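Local coordinates for phosphotriesterase, putative (Deinococcus radiodurans, PDB 4J35), which probably hydrolyses lactones with two bound metal ions, and is here an engineered variant from work on building organophosphate hydrolysis into a lactonase, at residues V24-P29 / D66-N71. The protein carries 7 engineered substitutions. Sequence-based numbering, arbitrary orientation.
Sequences VIFGLP and DATPNN. Engineered in segment 24-29: Leu28 (natural residue Tyr). Engineered in segment 66-71: Asn71 (natural residue Asp).
The Phe26 ring meets Thr68 and Pro69 obliquely: CD2 lies 4.2 Å from Thr68 CG2, and CE2 lies 4.4 Å from Pro69 CD. At the ring edge, in plane, sits CD2 of Leu28, an engineered residue. The ring of His23, a metal ligand, packs edge-to-face with Phe26. The second flat group is the Asp66 carboxylate. With CG anti to the backbone N (chi1 -175°), the carboxylate is carried toward 24-29 and bridges the two segments. Val24 N donates to Asp66 OD2 at 2.9 Å, nearly along the C-O axis. Water 1 also donates to Asp66 OD2, at 2.7 Å, and accepts from Ile25 N. The other oxygen serves its own loop. Asp66 OD1 takes Thr68 OG1 at 2.7 Å on the syn side. It also takes Thr68 N from above the carboxylate plane, on the same face, which makes an Asx turn. Further along, Pro29 CG rests 3.7 Å from the backbone O of Asn71, an engineered residue whose OD1 bonds to Phe97 N. The contact joins the ends of two neighbouring parallel strands, 17-26 and 61-66, of the TIM-barrel fold, beside the metal centre. An alanine at Asp66 would probably leave Val24 N, water 1 and both Thr68 OG1 and Thr68 N without their carboxylate acceptor, and undo the Asx turn. Thr68 OG1 also hydrogen-bonds to His23 ND1. Asp66, Thr68 and His23 thus form a polar chain leading to a metal ligand, which is likely to fix the imidazole's orientation and may polarise it.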
loop_
_atom_site.group_PDB
_atom_site.type_symbol
_atom_site.label_atom_id
_atom_site.label_comp_id
_atom_site.label_asym_id
_atom_site.label_seq_id
_atom_site.Cartn_x
_atom_site.Cartn_y
_atom_site.Cartn_z
ATOM N N VAL A 24 9.037 -0.079 3.388
ATOM C CA VAL A 24 10.275 0.129 4.185
ATOM C C VAL A 24 11.471 -0.499 3.434
ATOM O O VAL A 24 12.485 0.166 3.204
ATOM C CB VAL A 24 10.145 -0.436 5.627
ATOM C CG1 VAL A 24 11.453 -0.234 6.420
ATOM C CG2 VAL A 24 8.968 0.230 6.376
ATOM N N ILE A 25 11.365 -1.766 3.066
ATOM C CA ILE A 25 12.273 -2.355 2.083
ATOM C C ILE A 25 11.485 -2.970 0.927
ATOM O O ILE A 25 10.303 -3.276 1.050
ATOM C CB ILE A 25 13.198 -3.417 2.695
ATOM C CG1 ILE A 25 12.387 -4.626 3.156
ATOM C CG2 ILE A 25 14.003 -2.826 3.827
ATOM C CD1 ILE A 25 13.239 -5.680 3.891
ATOM N N PHE A 26 12.122 -3.073 -0.228
ATOM C CA PHE A 26 11.449 -3.600 -1.385
ATOM C C PHE A 26 12.427 -4.172 -2.388
ATOM O O PHE A 26 13.452 -3.534 -2.692
ATOM C CB PHE A 26 10.664 -2.479 -2.063
ATOM C CG PHE A 26 9.723 -2.973 -3.135
ATOM C CD1 PHE A 26 10.158 -3.115 -4.437
ATOM C CD2 PHE A 26 8.401 -3.255 -2.842
ATOM C CE1 PHE A 26 9.289 -3.567 -5.424
ATOM C CE2 PHE A 26 7.532 -3.710 -3.825
ATOM C CZ PHE A 26 7.977 -3.865 -5.112
ATOM N N GLY A 27 12.094 -5.354 -2.912
ATOM C CA GLY A 27 12.834 -5.974 -4.008
ATOM C C GLY A 27 11.891 -6.483 -5.069
ATOM O O GLY A 27 10.933 -7.157 -4.740
ATOM N N LEU A 28 12.151 -6.140 -6.326
ATOM C CA LEU A 28 11.427 -6.719 -7.441
ATOM C C LEU A 28 11.751 -8.195 -7.548
ATOM O O LEU A 28 12.906 -8.587 -7.377
ATOM C CB LEU A 28 11.798 -6.018 -8.734
ATOM C CG LEU A 28 11.330 -4.557 -8.792
ATOM C CD1 LEU A 28 12.104 -3.804 -9.881
ATOM C CD2 LEU A 28 9.790 -4.460 -8.992
ATOM N N PRO A 29 10.743 -9.011 -7.852
ATOM C CA PRO A 29 10.958 -10.450 -7.922
ATOM C C PRO A 29 12.164 -10.767 -8.772
ATOM O O PRO A 29 12.228 -10.318 -9.913
ATOM C CB PRO A 29 9.673 -10.947 -8.572
ATOM C CG PRO A 29 8.635 -10.019 -8.000
ATOM C CD PRO A 29 9.312 -8.664 -7.999
ATOM N N ASP A 66 2.907 -0.839 5.601
ATOM C CA ASP A 66 3.833 -1.401 4.639
ATOM C C ASP A 66 3.098 -2.359 3.723
ATOM O O ASP A 66 2.577 -3.392 4.191
ATOM C CB ASP A 66 4.951 -2.119 5.355
ATOM C CG ASP A 66 6.011 -2.613 4.396
ATOM O OD1 ASP A 66 5.793 -3.592 3.668
ATOM O OD2 ASP A 66 7.094 -2.021 4.354
ATOM N N ALA A 67 3.101 -2.065 2.424
ATOM C CA ALA A 67 2.252 -2.791 1.454
ATOM C C ALA A 67 3.017 -3.869 0.692
ATOM O O ALA A 67 2.551 -4.404 -0.300
ATOM C CB ALA A 67 1.667 -1.801 0.485
ATOM N N THR A 68 4.214 -4.192 1.148
ATOM C CA THR A 68 5.084 -5.095 0.401
ATOM C C THR A 68 4.550 -6.524 0.327
ATOM O O THR A 68 4.359 -7.186 1.350
ATOM C CB THR A 68 6.450 -5.166 1.040
ATOM O OG1 THR A 68 6.937 -3.829 1.228
ATOM C CG2 THR A 68 7.415 -5.967 0.181
ATOM N N PRO A 69 4.330 -7.011 -0.892
ATOM C CA PRO A 69 3.816 -8.375 -1.038
ATOM C C PRO A 69 4.825 -9.450 -0.610
ATOM O O PRO A 69 6.037 -9.168 -0.499
ATOM C CB PRO A 69 3.540 -8.487 -2.544
ATOM C CG PRO A 69 3.481 -7.091 -3.037
ATOM C CD PRO A 69 4.412 -6.310 -2.181
ATOM N N ASN A 70 4.299 -10.663 -0.372
ATOM C CA ASN A 70 5.091 -11.791 0.081
ATOM C C ASN A 70 6.275 -12.071 -0.836
ATOM O O ASN A 70 7.303 -12.528 -0.350
ATOM C CB ASN A 70 4.265 -13.084 0.206
ATOM C CG ASN A 70 3.147 -12.983 1.245
ATOM O OD1 ASN A 70 2.804 -11.894 1.723
ATOM N ND2 ASN A 70 2.562 -14.130 1.587
ATOM N N ASN A 71 6.139 -11.810 -2.136
ATOM C CA ASN A 71 7.187 -12.169 -3.091
ATOM C C ASN A 71 8.044 -10.975 -3.520
ATOM O O ASN A 71 8.784 -11.063 -4.499
ATOM C CB ASN A 71 6.575 -12.884 -4.323
ATOM C CG ASN A 71 5.466 -12.053 -5.017
ATOM O OD1 ASN A 71 4.821 -11.200 -4.406
ATOM N ND2 ASN A 71 5.219 -12.350 -6.285
HETATM O O HOH W 1 9.163 -3.656 3.644
#